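Local coordinates for MUTM (fpg) protein (PDB 1EE8) that belongs to the MutM (Fpg) family, combining an N-terminal domain built round a beta sheet with an H2TH region and a zinc-binding finger, at residues A[4-9]-A[47-52]; A[25-30]-A[34-39]; A[110-113]-A[118-121]. One frame throughout, in Å; residues are numbered along the deposited sequence.

Interaction 1: residues A[4-9]-A[47-52]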
ATOM      1  N   PRO A   4       2.523 -28.978   8.717  1.00 21.65           N
ATOM      2  CA  PRO A   4       1.796 -29.217   9.972  1.00 22.37           C
ATOM      3  C   PRO A   4       1.782 -28.043  10.960  1.00 21.25           C
ATOM      4  O   PRO A   4       0.750 -27.752  11.558  1.00 22.64           O
ATOM      5  CB  PRO A   4       2.487 -30.457  10.540  1.00 22.66           C
ATOM      6  CG  PRO A   4       2.951 -31.188   9.293  1.00 22.28           C
ATOM      7  CD  PRO A   4       3.502 -30.050   8.461  1.00 21.78           C
ATOM      8  N   GLU A   5       2.920 -27.380  11.137  1.00 21.26           N
ATOM      9  CA  GLU A   5       2.991 -26.242  12.052  1.00 20.96           C
ATOM     10  C   GLU A   5       2.203 -25.041  11.517  1.00 21.15           C
ATOM     11  O   GLU A   5       1.505 -24.358  12.271  1.00 20.87           O
ATOM     12  CB  GLU A   5       4.450 -25.813  12.281  1.00 21.00           C
ATOM     13  CG  GLU A   5       5.303 -26.846  13.017  1.00 22.69           C
ATOM     14  CD  GLU A   5       5.492 -28.129  12.221  1.00 24.11           C
ATOM     15  OE1 GLU A   5       5.428 -29.220  12.828  1.00 26.05           O
ATOM     16  OE2 GLU A   5       5.718 -28.044  10.993  1.00 23.10           O
ATOM     17  N   VAL A   6       2.321 -24.786  10.219  1.00 20.56           N
ATOM     18  CA  VAL A   6       1.628 -23.660   9.610  1.00 21.54           C
ATOM     19  C   VAL A   6       0.122 -23.885   9.641  1.00 21.66           C
ATOM     20  O   VAL A   6      -0.642 -22.962   9.921  1.00 21.47           O
ATOM     21  CB  VAL A   6       2.106 -23.441   8.160  1.00 21.90           C
ATOM     22  CG1 VAL A   6       1.392 -22.244   7.544  1.00 22.27           C
ATOM     23  CG2 VAL A   6       3.618 -23.218   8.154  1.00 21.68           C
ATOM     24  N   GLU A   7      -0.302 -25.118   9.377  1.00 22.29           N
ATOM     25  CA  GLU A   7      -1.723 -25.447   9.395  1.00 22.52           C
ATOM     26  C   GLU A   7      -2.258 -25.276  10.809  1.00 23.19           C
ATOM     27  O   GLU A   7      -3.358 -24.761  11.009  1.00 23.36           O
ATOM     28  CB  GLU A   7      -1.942 -26.883   8.920  1.00 24.38           C
ATOM     29  CG  GLU A   7      -3.407 -27.318   8.836  1.00 24.67           C
ATOM     30  CD  GLU A   7      -4.259 -26.427   7.930  1.00 27.11           C
ATOM     31  OE1 GLU A   7      -3.803 -26.067   6.825  1.00 27.25           O
ATOM     32  OE2 GLU A   7      -5.399 -26.099   8.321  1.00 26.88           O
ATOM     33  N   THR A   8      -1.479 -25.704  11.798  1.00 22.90           N
ATOM     34  CA  THR A   8      -1.906 -25.557  13.180  1.00 22.79           C
ATOM     35  C   THR A   8      -2.068 -24.074  13.509  1.00 21.86           C
ATOM     36  O   THR A   8      -2.975 -23.689  14.236  1.00 21.69           O
ATOM     37  CB  THR A   8      -0.895 -26.194  14.153  1.00 21.69           C
ATOM     38  OG1 THR A   8      -0.822 -27.601  13.897  1.00 22.01           O
ATOM     39  CG2 THR A   8      -1.330 -25.977  15.595  1.00 23.43           C
ATOM     40  N   THR A   9      -1.182 -23.245  12.969  1.00 22.66           N
ATOM     41  CA  THR A   9      -1.248 -21.812  13.199  1.00 22.00           C
ATOM     42  C   THR A   9      -2.536 -21.269  12.572  1.00 22.19           C
ATOM     43  O   THR A   9      -3.270 -20.495  13.196  1.00 20.14           O
ATOM     44  CB  THR A   9      -0.013 -21.114  12.590  1.00 23.23           C
ATOM     45  OG1 THR A   9       1.163 -21.537  13.301  1.00 22.43           O
ATOM     46  CG2 THR A   9      -0.141 -19.601  12.677  1.00 22.36           C
ATOM     47  N   VAL A  47      -8.086 -16.963   6.619  1.00 26.67           N
ATOM     48  CA  VAL A  47      -6.671 -17.233   6.834  1.00 25.88           C
ATOM     49  C   VAL A  47      -6.429 -18.550   6.106  1.00 26.54           C
ATOM     50  O   VAL A  47      -6.820 -19.615   6.583  1.00 27.88           O
ATOM     51  CB  VAL A  47      -6.325 -17.399   8.331  1.00 25.79           C
ATOM     52  CG1 VAL A  47      -4.819 -17.628   8.502  1.00 24.20           C
ATOM     53  CG2 VAL A  47      -6.755 -16.166   9.108  1.00 24.27           C
ATOM     54  N   ASP A  48      -5.825 -18.468   4.926  1.00 25.84           N
ATOM     55  CA  ASP A  48      -5.553 -19.659   4.136  1.00 25.88           C
ATOM     56  C   ASP A  48      -4.097 -20.089   4.264  1.00 24.80           C
ATOM     57  O   ASP A  48      -3.258 -19.360   4.800  1.00 23.50           O
ATOM     58  CB  ASP A  48      -5.864 -19.414   2.658  1.00 28.54           C
ATOM     59  CG  ASP A  48      -7.310 -19.022   2.418  1.00 32.03           C
ATOM     60  OD1 ASP A  48      -8.211 -19.642   3.019  1.00 32.81           O
ATOM     61  OD2 ASP A  48      -7.542 -18.093   1.615  1.00 32.90           O
ATOM     62  N   ARG A  49      -3.816 -21.287   3.775  1.00 24.53           N
ATOM     63  CA  ARG A  49      -2.468 -21.826   3.790  1.00 24.62           C
ATOM     64  C   ARG A  49      -2.215 -22.497   2.463  1.00 24.66           C
ATOM     65  O   ARG A  49      -3.034 -23.277   1.977  1.00 25.68           O
ATOM     66  CB  ARG A  49      -2.280 -22.867   4.898  1.00 25.03           C
ATOM     67  CG  ARG A  49      -0.884 -23.511   4.874  1.00 24.68           C
ATOM     68  CD  ARG A  49      -0.791 -24.736   5.780  1.00 25.90           C
ATOM     69  NE  ARG A  49      -1.688 -25.806   5.341  1.00 25.66           N
ATOM     70  CZ  ARG A  49      -1.544 -26.486   4.208  1.00 26.51           C
ATOM     71  NH1 ARG A  49      -2.411 -27.436   3.889  1.00 27.76           N
ATOM     72  NH2 ARG A  49      -0.530 -26.229   3.398  1.00 24.82           N
ATOM     73  N   ARG A  50      -1.081 -22.174   1.867  1.00 24.01           N
ATOM     74  CA  ARG A  50      -0.675 -22.774   0.614  1.00 25.33           C
ATOM     75  C   ARG A  50       0.757 -23.171   0.931  1.00 24.25           C
ATOM     76  O   ARG A  50       1.596 -22.312   1.217  1.00 22.72           O
ATOM     77  CB  ARG A  50      -0.711 -21.750  -0.520  1.00 27.36           C
ATOM     78  CG  ARG A  50      -0.484 -22.353  -1.892  1.00 31.11           C
ATOM     79  CD  ARG A  50      -1.702 -23.120  -2.375  1.00 34.02           C
ATOM     80  NE  ARG A  50      -1.483 -23.722  -3.691  1.00 36.77           N
ATOM     81  CZ  ARG A  50      -0.862 -24.879  -3.900  1.00 37.86           C
ATOM     82  NH1 ARG A  50      -0.392 -25.584  -2.879  1.00 37.99           N
ATOM     83  NH2 ARG A  50      -0.709 -25.332  -5.138  1.00 38.43           N
ATOM     84  N   GLY A  51       1.026 -24.471   0.908  1.00 23.56           N
ATOM     85  CA  GLY A  51       2.360 -24.943   1.233  1.00 22.79           C
ATOM     86  C   GLY A  51       2.684 -24.503   2.650  1.00 22.41           C
ATOM     87  O   GLY A  51       1.941 -24.799   3.594  1.00 22.71           O
ATOM     88  N   LYS A  52       3.784 -23.777   2.796  1.00 21.07           N
ATOM     89  CA  LYS A  52       4.220 -23.279   4.096  1.00 22.13           C
ATOM     90  C   LYS A  52       3.834 -21.823   4.289  1.00 22.41           C
ATOM     91  O   LYS A  52       4.230 -21.201   5.272  1.00 23.35           O
ATOM     92  CB  LYS A  52       5.737 -23.399   4.230  1.00 20.92           C
ATOM     93  CG  LYS A  52       6.251 -24.814   4.164  1.00 22.60           C
ATOM     94  CD  LYS A  52       7.760 -24.842   4.187  1.00 22.21           C
ATOM     95  CE  LYS A  52       8.275 -26.253   3.981  1.00 24.35           C
ATOM     96  NZ  LYS A  52       9.741 -26.260   3.737  1.00 25.92           N
TER
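Glu7 and Arg49 both leave the backbone with CG anti to N (chi1 -177° and 176°), but a later bend in each chain, at chi2 in Glu7 and at chi3 in Arg49, turns carboxylate and guanidinium toward each other between helix 3-17 and strand 42-50. They meet in a salt bridge carried by one short hydrogen bond, Arg49 NE to Glu7 OE1 at 2.6 Å and nearly straight at 167°. OE1 sits at the guanidinium edge, close to its plane, and accepts on its anti lone pair, while the two flat groups stand almost perpendicular. A second bond in the guanidinium plane, from Arg49 NH2 to a lone pair of Gly51 O at 2.9 Å, helps fix the rotation of the group. The other carboxylate oxygen, Glu7 OE2, pairs with Arg10 and Arg11, and Arg49 NH2 also meets Glu124, so the bridge belongs to a wider charge network.

Beside it is a van der Waals contact: Val6 CG1 rests on Arg49 CG, 3.7 Å away, while the other methyl, CG2, lies against the backbone carbonyl of Lys52, 3.6 Å from its O. Val6 touches Leu54 of the neighbouring strand 53-58 as well. Helix-on-sheet packing of this kind, with a charged pair beside a valine, lays the N-terminal helix against the sheet of the Fpg N-terminal domain.

Interaction 2: residues A[25-30]-A[34-39]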
ATOM      1  N   VAL A  25      -0.309  -2.925  10.756  1.00 18.36           N
ATOM      2  CA  VAL A  25       0.764  -3.900  10.761  1.00 18.95           C
ATOM      3  C   VAL A  25       1.940  -3.047  11.174  1.00 18.01           C
ATOM      4  O   VAL A  25       2.457  -2.245  10.389  1.00 18.58           O
ATOM      5  CB  VAL A  25       1.036  -4.490   9.366  1.00 19.78           C
ATOM      6  CG1 VAL A  25       2.101  -5.579   9.469  1.00 17.25           C
ATOM      7  CG2 VAL A  25      -0.248  -5.055   8.783  1.00 17.81           C
ATOM      8  N   VAL A  26       2.352  -3.219  12.417  1.00 17.02           N
ATOM      9  CA  VAL A  26       3.425  -2.424  12.971  1.00 17.24           C
ATOM     10  C   VAL A  26       4.795  -3.072  12.873  1.00 16.14           C
ATOM     11  O   VAL A  26       4.985  -4.221  13.258  1.00 16.72           O
ATOM     12  CB  VAL A  26       3.120  -2.093  14.452  1.00 17.20           C
ATOM     13  CG1 VAL A  26       4.108  -1.058  14.988  1.00 14.22           C
ATOM     14  CG2 VAL A  26       1.691  -1.583  14.573  1.00 17.75           C
ATOM     15  N   HIS A  27       5.750  -2.310  12.356  1.00 16.20           N
ATOM     16  CA  HIS A  27       7.122  -2.776  12.235  1.00 16.78           C
ATOM     17  C   HIS A  27       7.979  -1.632  11.711  1.00 17.30           C
ATOM     18  O   HIS A  27       7.474  -0.560  11.374  1.00 17.24           O
ATOM     19  CB  HIS A  27       7.225  -3.953  11.254  1.00 15.16           C
ATOM     20  CG  HIS A  27       7.101  -3.549   9.819  1.00 18.10           C
ATOM     21  ND1 HIS A  27       5.909  -3.603   9.126  1.00 19.18           N
ATOM     22  CD2 HIS A  27       8.010  -3.027   8.960  1.00 18.69           C
ATOM     23  CE1 HIS A  27       6.090  -3.130   7.905  1.00 19.18           C
ATOM     24  NE2 HIS A  27       7.356  -2.773   7.779  1.00 21.50           N
ATOM     25  N   ARG A  28       9.286  -1.864  11.668  1.00 18.86           N
ATOM     26  CA  ARG A  28      10.198  -0.880  11.122  1.00 20.78           C
ATOM     27  C   ARG A  28      11.282  -1.606  10.330  1.00 21.19           C
ATOM     28  O   ARG A  28      12.482  -1.386  10.508  1.00 22.81           O
ATOM     29  CB  ARG A  28      10.790   0.014  12.219  1.00 21.65           C
ATOM     30  CG  ARG A  28      11.601  -0.659  13.297  1.00 24.44           C
ATOM     31  CD  ARG A  28      11.829   0.370  14.412  1.00 27.13           C
ATOM     32  NE  ARG A  28      12.883   0.032  15.365  1.00 31.32           N
ATOM     33  CZ  ARG A  28      13.003  -1.133  15.990  1.00 33.35           C
ATOM     34  NH1 ARG A  28      12.131  -2.109  15.766  1.00 36.27           N
ATOM     35  NH2 ARG A  28      13.995  -1.319  16.853  1.00 34.12           N
ATOM     36  N   ASP A  29      10.829  -2.495   9.457  1.00 20.91           N
ATOM     37  CA  ASP A  29      11.724  -3.250   8.596  1.00 21.46           C
ATOM     38  C   ASP A  29      11.050  -3.468   7.248  1.00 20.53           C
ATOM     39  O   ASP A  29      10.618  -4.570   6.923  1.00 22.92           O
ATOM     40  CB  ASP A  29      12.092  -4.594   9.221  1.00 20.42           C
ATOM     41  CG  ASP A  29      13.118  -5.361   8.385  1.00 25.09           C
ATOM     42  OD1 ASP A  29      13.635  -6.394   8.865  1.00 24.70           O
ATOM     43  OD2 ASP A  29      13.403  -4.926   7.243  1.00 25.18           O
ATOM     44  N   PRO A  30      10.950  -2.403   6.446  1.00 21.00           N
ATOM     45  CA  PRO A  30      10.329  -2.473   5.120  1.00 21.31           C
ATOM     46  C   PRO A  30      11.068  -3.426   4.179  1.00 21.71           C
ATOM     47  O   PRO A  30      10.538  -3.821   3.146  1.00 21.30           O
ATOM     48  CB  PRO A  30      10.354  -1.017   4.649  1.00 22.20           C
ATOM     49  CG  PRO A  30      11.541  -0.428   5.390  1.00 21.34           C
ATOM     50  CD  PRO A  30      11.364  -1.028   6.763  1.00 21.22           C
ATOM     51  N   ARG A  34       7.254  -6.199   3.396  1.00 22.72           N
ATOM     52  CA  ARG A  34       6.976  -5.336   2.260  1.00 23.23           C
ATOM     53  C   ARG A  34       5.530  -5.013   1.957  1.00 23.14           C
ATOM     54  O   ARG A  34       4.668  -5.898   1.948  1.00 22.32           O
ATOM     55  CB  ARG A  34       7.612  -5.951   1.019  1.00 25.25           C
ATOM     56  CG  ARG A  34       9.091  -6.228   1.178  1.00 29.17           C
ATOM     57  CD  ARG A  34       9.598  -7.173   0.096  1.00 30.98           C
ATOM     58  NE  ARG A  34      10.961  -7.608   0.387  1.00 36.02           N
ATOM     59  CZ  ARG A  34      11.511  -8.725  -0.079  1.00 36.75           C
ATOM     60  NH1 ARG A  34      10.815  -9.536  -0.867  1.00 37.17           N
ATOM     61  NH2 ARG A  34      12.762  -9.031   0.244  1.00 38.94           N
ATOM     62  N   ASN A  35       5.283  -3.731   1.696  1.00 22.21           N
ATOM     63  CA  ASN A  35       3.955  -3.246   1.344  1.00 22.84           C
ATOM     64  C   ASN A  35       2.874  -3.671   2.323  1.00 21.68           C
ATOM     65  O   ASN A  35       1.762  -3.988   1.914  1.00 21.42           O
ATOM     66  CB  ASN A  35       3.589  -3.740  -0.061  1.00 23.44           C
ATOM     67  CG  ASN A  35       4.595  -3.307  -1.107  1.00 26.04           C
ATOM     68  OD1 ASN A  35       5.245  -4.134  -1.753  1.00 27.95           O
ATOM     69  ND2 ASN A  35       4.735  -2.003  -1.275  1.00 25.99           N
ATOM     70  N   THR A  36       3.184  -3.672   3.612  1.00 20.45           N
ATOM     71  CA  THR A  36       2.185  -4.073   4.597  1.00 21.22           C
ATOM     72  C   THR A  36       1.077  -3.027   4.769  1.00 19.99           C
ATOM     73  O   THR A  36      -0.024  -3.362   5.192  1.00 17.64           O
ATOM     74  CB  THR A  36       2.836  -4.366   5.967  1.00 20.62           C
ATOM     75  OG1 THR A  36       3.540  -3.205   6.425  1.00 21.09           O
ATOM     76  CG2 THR A  36       3.809  -5.525   5.847  1.00 20.76           C
ATOM     77  N   ALA A  37       1.356  -1.771   4.424  1.00 21.45           N
ATOM     78  CA  ALA A  37       0.349  -0.710   4.558  1.00 22.36           C
ATOM     79  C   ALA A  37      -0.879  -1.034   3.706  1.00 22.83           C
ATOM     80  O   ALA A  37      -1.985  -0.572   3.977  1.00 22.57           O
ATOM     81  CB  ALA A  37       0.933   0.635   4.136  1.00 24.21           C
ATOM     82  N   LEU A  38      -0.671  -1.848   2.681  1.00 22.11           N
ATOM     83  CA  LEU A  38      -1.748  -2.240   1.788  1.00 22.91           C
ATOM     84  C   LEU A  38      -2.846  -2.979   2.540  1.00 22.19           C
ATOM     85  O   LEU A  38      -4.030  -2.872   2.211  1.00 21.32           O
ATOM     86  CB  LEU A  38      -1.184  -3.142   0.693  1.00 25.53           C
ATOM     87  CG  LEU A  38      -1.723  -2.953  -0.717  1.00 27.56           C
ATOM     88  CD1 LEU A  38      -1.410  -1.547  -1.180  1.00 29.04           C
ATOM     89  CD2 LEU A  38      -1.096  -3.980  -1.642  1.00 29.07           C
ATOM     90  N   ALA A  39      -2.440  -3.726   3.557  1.00 21.55           N
ATOM     91  CA  ALA A  39      -3.355  -4.531   4.359  1.00 20.99           C
ATOM     92  C   ALA A  39      -4.082  -3.785   5.470  1.00 21.19           C
ATOM     93  O   ALA A  39      -5.098  -4.261   5.974  1.00 19.70           O
ATOM     94  CB  ALA A  39      -2.586  -5.708   4.969  1.00 20.85           C
TER
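Thr36 meets Val25 and His27 where the chain leaves strand 21-26, passes through the short strand 33-34 and curls toward strand 42-50, the antiparallel neighbour of strand 21-26 in the sheet of the Fpg N-terminal domain. In the first shell, the branched side chains of Val25 and Thr36 lie at a slant to one another, with Val25 CG1 and Thr36 CB 3.8 Å apart. The His27 side chain runs opposite to that of Thr36 and presents its ring edge: CE1 approaches Thr36 OG1 to 2.9 Å, and the hydroxyl oxygen lies close to the ring plane. As modelled this is a very short carbon-to-oxygen approach, so the flip of the ring is doubtful, and no hydrogen bond is claimed. The torsion of Thr36 sets it up, since chi1 of 58° places OG1 between the backbone N and the carbonyl carbon, on the side facing the imidazole. Thr36 CG2 reaches the same ring carbon, CE1 of His27, at 3.9 Å.

Nearer the tip of the loop, the aliphatic part of Arg34 closes the contact, its CG lying 3.4 Å from Pro30 O, while its NE is hydrogen-bonded to Ala31 O.

Farther out, the ring of Tyr33 packs edge-to-face with His27, and Val25 also rests on Leu86 of strand 82-88. From Thr36 to Ala39 the backbone has helical angles, and there Ala37 and Leu38 pack against Arg108 and Ala37 of the second subunit, respectively. The curl that carries Thr36 is closed by a backbone hydrogen bond from Ala39 N to Thr36 O, 2.9 Å long.

Interaction 3: residues A[110-113]-A[118-121]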
ATOM      1  N   GLY A 110      -3.838 -12.471  -5.327  1.00 32.18           N
ATOM      2  CA  GLY A 110      -3.347 -13.228  -6.464  1.00 32.32           C
ATOM      3  C   GLY A 110      -2.022 -12.771  -7.054  1.00 32.82           C
ATOM      4  O   GLY A 110      -1.336 -13.562  -7.710  1.00 32.96           O
ATOM      5  N   ASP A 111      -1.651 -11.512  -6.827  1.00 32.20           N
ATOM      6  CA  ASP A 111      -0.404 -10.978  -7.378  1.00 32.19           C
ATOM      7  C   ASP A 111       0.813 -11.510  -6.634  1.00 31.77           C
ATOM      8  O   ASP A 111       1.315 -10.886  -5.697  1.00 30.65           O
ATOM      9  CB  ASP A 111      -0.418  -9.446  -7.345  1.00 33.08           C
ATOM     10  CG  ASP A 111       0.882  -8.834  -7.849  1.00 34.70           C
ATOM     11  OD1 ASP A 111       1.538  -9.447  -8.721  1.00 34.18           O
ATOM     12  OD2 ASP A 111       1.242  -7.730  -7.384  1.00 35.69           O
ATOM     13  N   TYR A 112       1.297 -12.664  -7.077  1.00 30.27           N
ATOM     14  CA  TYR A 112       2.438 -13.299  -6.439  1.00 30.15           C
ATOM     15  C   TYR A 112       3.753 -13.117  -7.188  1.00 32.02           C
ATOM     16  O   TYR A 112       4.702 -13.878  -6.985  1.00 32.32           O
ATOM     17  CB  TYR A 112       2.129 -14.782  -6.242  1.00 28.81           C
ATOM     18  CG  TYR A 112       0.868 -15.023  -5.432  1.00 26.07           C
ATOM     19  CD1 TYR A 112       0.091 -16.158  -5.639  1.00 26.32           C
ATOM     20  CD2 TYR A 112       0.455 -14.115  -4.457  1.00 25.42           C
ATOM     21  CE1 TYR A 112      -1.068 -16.388  -4.897  1.00 26.12           C
ATOM     22  CE2 TYR A 112      -0.704 -14.337  -3.709  1.00 25.12           C
ATOM     23  CZ  TYR A 112      -1.456 -15.476  -3.936  1.00 25.24           C
ATOM     24  OH  TYR A 112      -2.592 -15.709  -3.198  1.00 27.21           O
ATOM     25  N   ARG A 113       3.812 -12.094  -8.038  1.00 33.48           N
ATOM     26  CA  ARG A 113       5.019 -11.801  -8.809  1.00 35.69           C
ATOM     27  C   ARG A 113       6.243 -11.681  -7.907  1.00 36.12           C
ATOM     28  O   ARG A 113       7.372 -11.898  -8.345  1.00 36.04           O
ATOM     29  CB  ARG A 113       4.849 -10.499  -9.598  1.00 36.58           C
ATOM     30  CG  ARG A 113       3.940 -10.603 -10.813  1.00 39.02           C
ATOM     31  CD  ARG A 113       3.773  -9.245 -11.480  1.00 40.29           C
ATOM     32  NE  ARG A 113       3.135  -8.279 -10.590  1.00 41.41           N
ATOM     33  CZ  ARG A 113       3.030  -6.978 -10.842  1.00 42.55           C
ATOM     34  NH1 ARG A 113       2.430  -6.181  -9.970  1.00 42.22           N
ATOM     35  NH2 ARG A 113       3.528  -6.470 -11.965  1.00 42.85           N
ATOM     36  N   LEU A 118       4.970 -19.403  -4.571  1.00 36.94           N
ATOM     37  CA  LEU A 118       3.557 -19.544  -4.287  1.00 37.62           C
ATOM     38  C   LEU A 118       2.753 -19.877  -5.548  1.00 38.10           C
ATOM     39  O   LEU A 118       1.647 -20.420  -5.469  1.00 37.43           O
ATOM     40  CB  LEU A 118       3.059 -18.245  -3.655  1.00 36.62           C
ATOM     41  CG  LEU A 118       1.747 -18.238  -2.885  1.00 35.98           C
ATOM     42  CD1 LEU A 118       1.687 -19.415  -1.930  1.00 34.60           C
ATOM     43  CD2 LEU A 118       1.640 -16.915  -2.139  1.00 34.51           C
ATOM     44  N   LEU A 119       3.320 -19.567  -6.711  1.00 38.09           N
ATOM     45  CA  LEU A 119       2.654 -19.819  -7.985  1.00 38.29           C
ATOM     46  C   LEU A 119       2.928 -21.196  -8.577  1.00 37.99           C
ATOM     47  O   LEU A 119       2.137 -21.699  -9.370  1.00 39.28           O
ATOM     48  CB  LEU A 119       3.055 -18.754  -9.007  1.00 39.03           C
ATOM     49  CG  LEU A 119       2.493 -17.351  -8.789  1.00 39.44           C
ATOM     50  CD1 LEU A 119       3.093 -16.401  -9.811  1.00 39.14           C
ATOM     51  CD2 LEU A 119       0.976 -17.386  -8.903  1.00 39.51           C
ATOM     52  N   ARG A 120       4.048 -21.802  -8.201  1.00 36.49           N
ATOM     53  CA  ARG A 120       4.400 -23.109  -8.732  1.00 36.09           C
ATOM     54  C   ARG A 120       4.202 -24.269  -7.753  1.00 35.84           C
ATOM     55  O   ARG A 120       4.422 -25.423  -8.111  1.00 36.54           O
ATOM     56  CB  ARG A 120       5.851 -23.103  -9.215  1.00 35.74           C
ATOM     57  CG  ARG A 120       6.867 -22.759  -8.147  1.00 35.24           C
ATOM     58  CD  ARG A 120       8.244 -23.237  -8.562  1.00 35.93           C
ATOM     59  NE  ARG A 120       9.266 -22.966  -7.554  1.00 36.90           N
ATOM     60  CZ  ARG A 120       9.802 -21.770  -7.330  1.00 37.38           C
ATOM     61  NH1 ARG A 120      10.726 -21.625  -6.389  1.00 38.17           N
ATOM     62  NH2 ARG A 120       9.423 -20.721  -8.047  1.00 36.35           N
ATOM     63  N   LEU A 121       3.802 -23.973  -6.522  1.00 35.11           N
ATOM     64  CA  LEU A 121       3.594 -25.031  -5.534  1.00 35.23           C
ATOM     65  C   LEU A 121       2.746 -26.164  -6.098  1.00 35.27           C
ATOM     66  O   LEU A 121       1.768 -25.927  -6.807  1.00 35.57           O
ATOM     67  CB  LEU A 121       2.916 -24.470  -4.281  1.00 34.14           C
ATOM     68  CG  LEU A 121       3.760 -23.564  -3.378  1.00 34.08           C
ATOM     69  CD1 LEU A 121       2.889 -23.037  -2.245  1.00 33.76           C
ATOM     70  CD2 LEU A 121       4.956 -24.335  -2.834  1.00 33.00           C
TER
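Tyr112 and the consecutive leucines Leu118 and Leu119 form an apolar contact in which each leucine takes a different side of the aromatic ring. Over one face there is a CH-pi interaction: Leu118 CD2 stands 3.6 Å from the Tyr112 ring centroid and only 2° off the normal, so the methyl sits over the ring centre, almost equally far from all six carbons. At the edge the packing is lateral. Leu119 CD2 lies near the ring plane, 3.6 Å from Tyr112 CD1, and Leu119 CG approaches Tyr112 CB equally closely, at 3.6 Å. With CG of Tyr112 anti to its carbonyl carbon (chi1 -57°), the ring reaches between the short helix and its own backbone, and Gly110 O lies above the opposite face, offset toward the rim.

Polar interactions hold the tyrosine at its far end and shape the loop that carries it. Tyr112 OH is hydrogen-bonded to Glu63 OE1, an oxygen that also receives Gly110 N, so one carboxylate oxygen ties ring and backbone together. Asp111 is the centre of an inverse gamma turn, with a weak bond from Tyr112 N to Gly110 O. Its carboxylate forms a salt bridge with Arg113, each oxygen taking one nitrogen: Arg113 NE meets Asp111 OD1 at 2.7 Å, and Arg113 NH1 meets Asp111 OD2 at 3.2 Å.

Leu118 and Tyr112 also touch Phe53 and Leu55 of strand 53-58, respectively. An inverse gamma turn and a short helix, joined through an aromatic-aliphatic contact, thus pack the connection that follows strand 103-108 against the sheet.

Overall arrangement
Strand 42-50 and its sheet relate the three contacts. Interactions 1 and 3 have centres 16 Å apart and touch directly: Arg50, next to Arg49, packs with CB 3.6 Å from Leu118 CD1, and its NH2 lies 3.0 Å from Leu121 O. Interaction 2 stands apart, its centre 21 Å from that of interaction 1 and 20 Å from that of interaction 3, with nearest atoms about 12 and 7 Å away. It is still tied to interaction 1 through the sheet, where strands 21-26 and 42-50 are neighbours, and its segment 34-39 also packs, through Ala37 and Leu38, on the second subunit. The zinc ion is held elsewhere, by Cys238, Cys241, Cys258 and Cys261.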